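Local atomic coordinates of polyhomeotic (Drosophila melanogaster, PDB entry 1KW4), a protein that helps maintain the repressed state of homeotic genes as a Polycomb group subunit of the PRC1 complex, here represented by its polymer-forming SAM domain. Residues 29-39 against 61-71. The protein carries 1 engineered substitution. Numbering follows the deposited sequence.
Sequences LPGCQDYVDDF and MGMKLGPALKI
In the all-helical SAM domain, Tyr35, ending the 3-10 segment 33-35, and Phe39 of helix 36-41 pack through two Met-aromatic contacts onto the connection 61-64 leading into the C-terminal helix 65-78. Selenomethionine Met63 lies across one face of the Tyr35 ring: its CG sits 3.7 Å from the ring centroid and its SE 4.4 Å, nearly on the ring normal. With CG anti to the backbone N (chi1 -170°) and a bend at chi3, the chain carries its CE on to Phe39 CE1, at 3.7 Å. Selenomethionine Met61 likewise sets its CE over a Phe39 face, while Ile71 CD1 reaches Phe39 CZ. Val22 and Ile26 of helix 19-27 also touch Phe39, tying the contact into the core. Tyr35 OH accepts a nearly straight bond (166°) from Lys64 N, 3.2 Å away at the N-cap of helix 65-78, and meets a water. A phenylalanine in place of Tyr35 would probably leave Lys64 N without this acceptor and the water without its hydroxyl partner. Pro67 CB touches both Tyr35 CE2 and Cys32 SG. At the type II turn from Leu29 to Cys32, Lys70 NZ donates to Pro30 O at 2.6 Å, from 42° out of the carbonyl plane.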
loop_
_atom_site.group_PDB
_atom_site.type_symbol
_atom_site.label_atom_id
_atom_site.label_comp_id
_atom_site.label_asym_id
_atom_site.label_seq_id
_atom_site.Cartn_x
_atom_site.Cartn_y
_atom_site.Cartn_z
ATOM N N LEU A 29 8.130 -2.467 -3.567
ATOM C CA LEU A 29 8.526 -2.532 -2.160
ATOM C C LEU A 29 9.039 -3.933 -1.849
ATOM O O LEU A 29 8.334 -4.919 -2.047
ATOM C CB LEU A 29 7.345 -2.213 -1.237
ATOM C CG LEU A 29 7.166 -0.769 -0.775
ATOM C CD1 LEU A 29 5.980 -0.684 0.180
ATOM C CD2 LEU A 29 8.436 -0.291 -0.081
ATOM N N PRO A 30 10.274 -4.037 -1.339
ATOM C CA PRO A 30 10.853 -5.345 -1.016
ATOM C C PRO A 30 9.964 -6.272 -0.189
ATOM O O PRO A 30 9.518 -5.918 0.902
ATOM C CB PRO A 30 12.156 -4.978 -0.300
ATOM C CG PRO A 30 11.846 -3.641 0.314
ATOM C CD PRO A 30 11.112 -2.948 -0.809
ATOM N N GLY A 31 9.703 -7.458 -0.732
ATOM C CA GLY A 31 8.885 -8.444 -0.044
ATOM C C GLY A 31 7.377 -8.260 -0.082
ATOM O O GLY A 31 6.651 -8.991 0.594
ATOM N N CYS A 32 6.890 -7.312 -0.879
ATOM C CA CYS A 32 5.450 -7.061 -0.942
ATOM C C CYS A 32 4.803 -7.397 -2.287
ATOM O O CYS A 32 3.593 -7.235 -2.450
ATOM C CB CYS A 32 5.164 -5.590 -0.612
ATOM S SG CYS A 32 5.734 -5.040 1.021
ATOM N N GLN A 33 5.593 -7.887 -3.237
ATOM C CA GLN A 33 5.062 -8.190 -4.564
ATOM C C GLN A 33 3.888 -9.170 -4.625
ATOM O O GLN A 33 3.087 -9.111 -5.558
ATOM C CB GLN A 33 6.189 -8.672 -5.487
ATOM C CG GLN A 33 6.690 -10.075 -5.217
ATOM C CD GLN A 33 7.897 -10.423 -6.071
ATOM O OE1 GLN A 33 7.866 -10.293 -7.297
ATOM N NE2 GLN A 33 8.972 -10.870 -5.426
ATOM N N ASP A 34 3.764 -10.057 -3.642
ATOM C CA ASP A 34 2.666 -11.022 -3.644
ATOM C C ASP A 34 1.309 -10.397 -3.328
ATOM O O ASP A 34 0.278 -11.061 -3.445
ATOM C CB ASP A 34 2.918 -12.147 -2.635
ATOM C CG ASP A 34 4.175 -12.936 -2.935
ATOM O OD1 ASP A 34 4.397 -13.283 -4.114
ATOM O OD2 ASP A 34 4.935 -13.220 -1.984
ATOM N N TYR A 35 1.305 -9.127 -2.937
ATOM C CA TYR A 35 0.059 -8.451 -2.577
ATOM C C TYR A 35 -0.459 -7.443 -3.610
ATOM O O TYR A 35 -1.474 -6.781 -3.384
ATOM C CB TYR A 35 0.239 -7.769 -1.214
ATOM C CG TYR A 35 0.568 -8.745 -0.099
ATOM C CD1 TYR A 35 -0.412 -9.585 0.429
ATOM C CD2 TYR A 35 1.864 -8.847 0.408
ATOM C CE1 TYR A 35 -0.111 -10.507 1.438
ATOM C CE2 TYR A 35 2.178 -9.767 1.416
ATOM C CZ TYR A 35 1.184 -10.591 1.925
ATOM O OH TYR A 35 1.482 -11.497 2.920
ATOM N N VAL A 36 0.218 -7.343 -4.749
ATOM C CA VAL A 36 -0.199 -6.406 -5.789
ATOM C C VAL A 36 -1.650 -6.626 -6.232
ATOM O O VAL A 36 -2.422 -5.674 -6.329
ATOM C CB VAL A 36 0.733 -6.491 -7.032
ATOM C CG1 VAL A 36 0.150 -5.687 -8.186
ATOM C CG2 VAL A 36 2.113 -5.952 -6.683
ATOM N N ASP A 37 -2.031 -7.871 -6.498
ATOM C CA ASP A 37 -3.402 -8.131 -6.933
ATOM C C ASP A 37 -4.450 -7.778 -5.880
ATOM O O ASP A 37 -5.561 -7.374 -6.224
ATOM C CB ASP A 37 -3.569 -9.593 -7.362
ATOM C CG ASP A 37 -2.801 -9.918 -8.632
ATOM O OD1 ASP A 37 -2.492 -8.981 -9.401
ATOM O OD2 ASP A 37 -2.518 -11.114 -8.868
ATOM N N ASP A 38 -4.105 -7.932 -4.605
ATOM C CA ASP A 38 -5.036 -7.607 -3.527
ATOM C C ASP A 38 -5.320 -6.106 -3.494
ATOM O O ASP A 38 -6.465 -5.690 -3.301
ATOM C CB ASP A 38 -4.480 -8.055 -2.173
ATOM C CG ASP A 38 -4.305 -9.557 -2.086
ATOM O OD1 ASP A 38 -5.243 -10.285 -2.479
ATOM O OD2 ASP A 38 -3.237 -10.009 -1.621
ATOM N N PHE A 39 -4.284 -5.291 -3.679
ATOM C CA PHE A 39 -4.476 -3.843 -3.681
ATOM C C PHE A 39 -5.356 -3.419 -4.856
ATOM O O PHE A 39 -6.217 -2.544 -4.718
ATOM C CB PHE A 39 -3.124 -3.108 -3.733
ATOM C CG PHE A 39 -2.484 -2.933 -2.383
ATOM C CD1 PHE A 39 -1.802 -3.984 -1.772
ATOM C CD2 PHE A 39 -2.623 -1.733 -1.690
ATOM C CE1 PHE A 39 -1.274 -3.843 -0.487
ATOM C CE2 PHE A 39 -2.101 -1.581 -0.404
ATOM C CZ PHE A 39 -1.427 -2.638 0.199
HETATM N N MSE A 61 -7.024 -7.363 5.192
HETATM C CA MSE A 61 -6.416 -7.898 3.976
HETATM C C MSE A 61 -5.652 -9.222 4.136
HETATM O O MSE A 61 -5.150 -9.769 3.157
HETATM C CB MSE A 61 -5.521 -6.822 3.338
HETATM C CG MSE A 61 -6.319 -5.599 2.853
HETATM SE SE MSE A 61 -5.300 -4.154 2.023
HETATM C CE MSE A 61 -4.813 -5.054 0.373
ATOM N N GLY A 62 -5.578 -9.738 5.362
ATOM C CA GLY A 62 -4.901 -11.007 5.610
ATOM C C GLY A 62 -3.414 -11.054 5.299
ATOM O O GLY A 62 -2.850 -12.117 5.034
HETATM N N MSE A 63 -2.773 -9.896 5.357
HETATM C CA MSE A 63 -1.348 -9.771 5.069
HETATM C C MSE A 63 -0.469 -10.183 6.254
HETATM O O MSE A 63 -0.886 -10.088 7.411
HETATM C CB MSE A 63 -1.068 -8.314 4.699
HETATM C CG MSE A 63 0.294 -8.016 4.137
HETATM SE SE MSE A 63 0.290 -6.167 3.562
HETATM C CE MSE A 63 -1.099 -6.268 2.238
ATOM N N LYS A 64 0.742 -10.654 5.961
ATOM C CA LYS A 64 1.683 -11.027 7.015
ATOM C C LYS A 64 2.158 -9.721 7.654
ATOM O O LYS A 64 2.182 -8.668 7.004
ATOM C CB LYS A 64 2.860 -11.819 6.434
ATOM C CG LYS A 64 2.483 -13.237 6.009
ATOM C CD LYS A 64 3.692 -14.040 5.555
ATOM C CE LYS A 64 3.330 -15.509 5.352
ATOM N NZ LYS A 64 4.530 -16.381 5.155
ATOM N N LEU A 65 2.532 -9.783 8.926
ATOM C CA LEU A 65 2.944 -8.591 9.657
ATOM C C LEU A 65 4.143 -7.816 9.106
ATOM O O LEU A 65 4.140 -6.583 9.123
ATOM C CB LEU A 65 3.190 -8.954 11.129
ATOM C CG LEU A 65 3.438 -7.794 12.100
ATOM C CD1 LEU A 65 2.267 -6.822 12.072
ATOM C CD2 LEU A 65 3.631 -8.354 13.508
ATOM N N GLY A 66 5.157 -8.528 8.620
ATOM C CA GLY A 66 6.346 -7.879 8.089
ATOM C C GLY A 66 6.016 -6.941 6.941
ATOM O O GLY A 66 6.335 -5.749 6.989
ATOM N N PRO A 67 5.385 -7.461 5.881
ATOM C CA PRO A 67 5.024 -6.626 4.734
ATOM C C PRO A 67 4.113 -5.472 5.149
ATOM O O PRO A 67 4.273 -4.350 4.676
ATOM C CB PRO A 67 4.330 -7.613 3.798
ATOM C CG PRO A 67 5.063 -8.885 4.065
ATOM C CD PRO A 67 5.192 -8.891 5.575
ATOM N N ALA A 68 3.160 -5.747 6.037
ATOM C CA ALA A 68 2.234 -4.717 6.497
ATOM C C ALA A 68 2.972 -3.557 7.167
ATOM O O ALA A 68 2.668 -2.390 6.911
ATOM C CB ALA A 68 1.210 -5.317 7.464
ATOM N N LEU A 69 3.943 -3.876 8.019
ATOM C CA LEU A 69 4.709 -2.834 8.706
ATOM C C LEU A 69 5.532 -1.988 7.741
ATOM O O LEU A 69 5.633 -0.766 7.901
ATOM C CB LEU A 69 5.639 -3.453 9.752
ATOM C CG LEU A 69 4.965 -4.081 10.973
ATOM C CD1 LEU A 69 6.004 -4.843 11.785
ATOM C CD2 LEU A 69 4.305 -3.001 11.816
ATOM N N LYS A 70 6.124 -2.638 6.746
ATOM C CA LYS A 70 6.944 -1.943 5.762
ATOM C C LYS A 70 6.123 -0.970 4.915
ATOM O O LYS A 70 6.593 0.121 4.589
ATOM C CB LYS A 70 7.663 -2.969 4.880
ATOM C CG LYS A 70 8.715 -3.764 5.655
ATOM C CD LYS A 70 8.926 -5.172 5.108
ATOM C CE LYS A 70 9.692 -5.173 3.806
ATOM N NZ LYS A 70 10.003 -6.570 3.391
ATOM N N ILE A 71 4.896 -1.351 4.568
ATOM C CA ILE A 71 4.043 -0.470 3.772
ATOM C C ILE A 71 3.657 0.776 4.569
ATOM O O ILE A 71 3.794 1.903 4.088
ATOM C CB ILE A 71 2.764 -1.205 3.305
ATOM C CG1 ILE A 71 3.147 -2.297 2.301
ATOM C CG2 ILE A 71 1.776 -0.217 2.676
ATOM C CD1 ILE A 71 2.008 -3.232 1.951
HETATM O O HOH W 1 -0.390 -13.663 3.360
#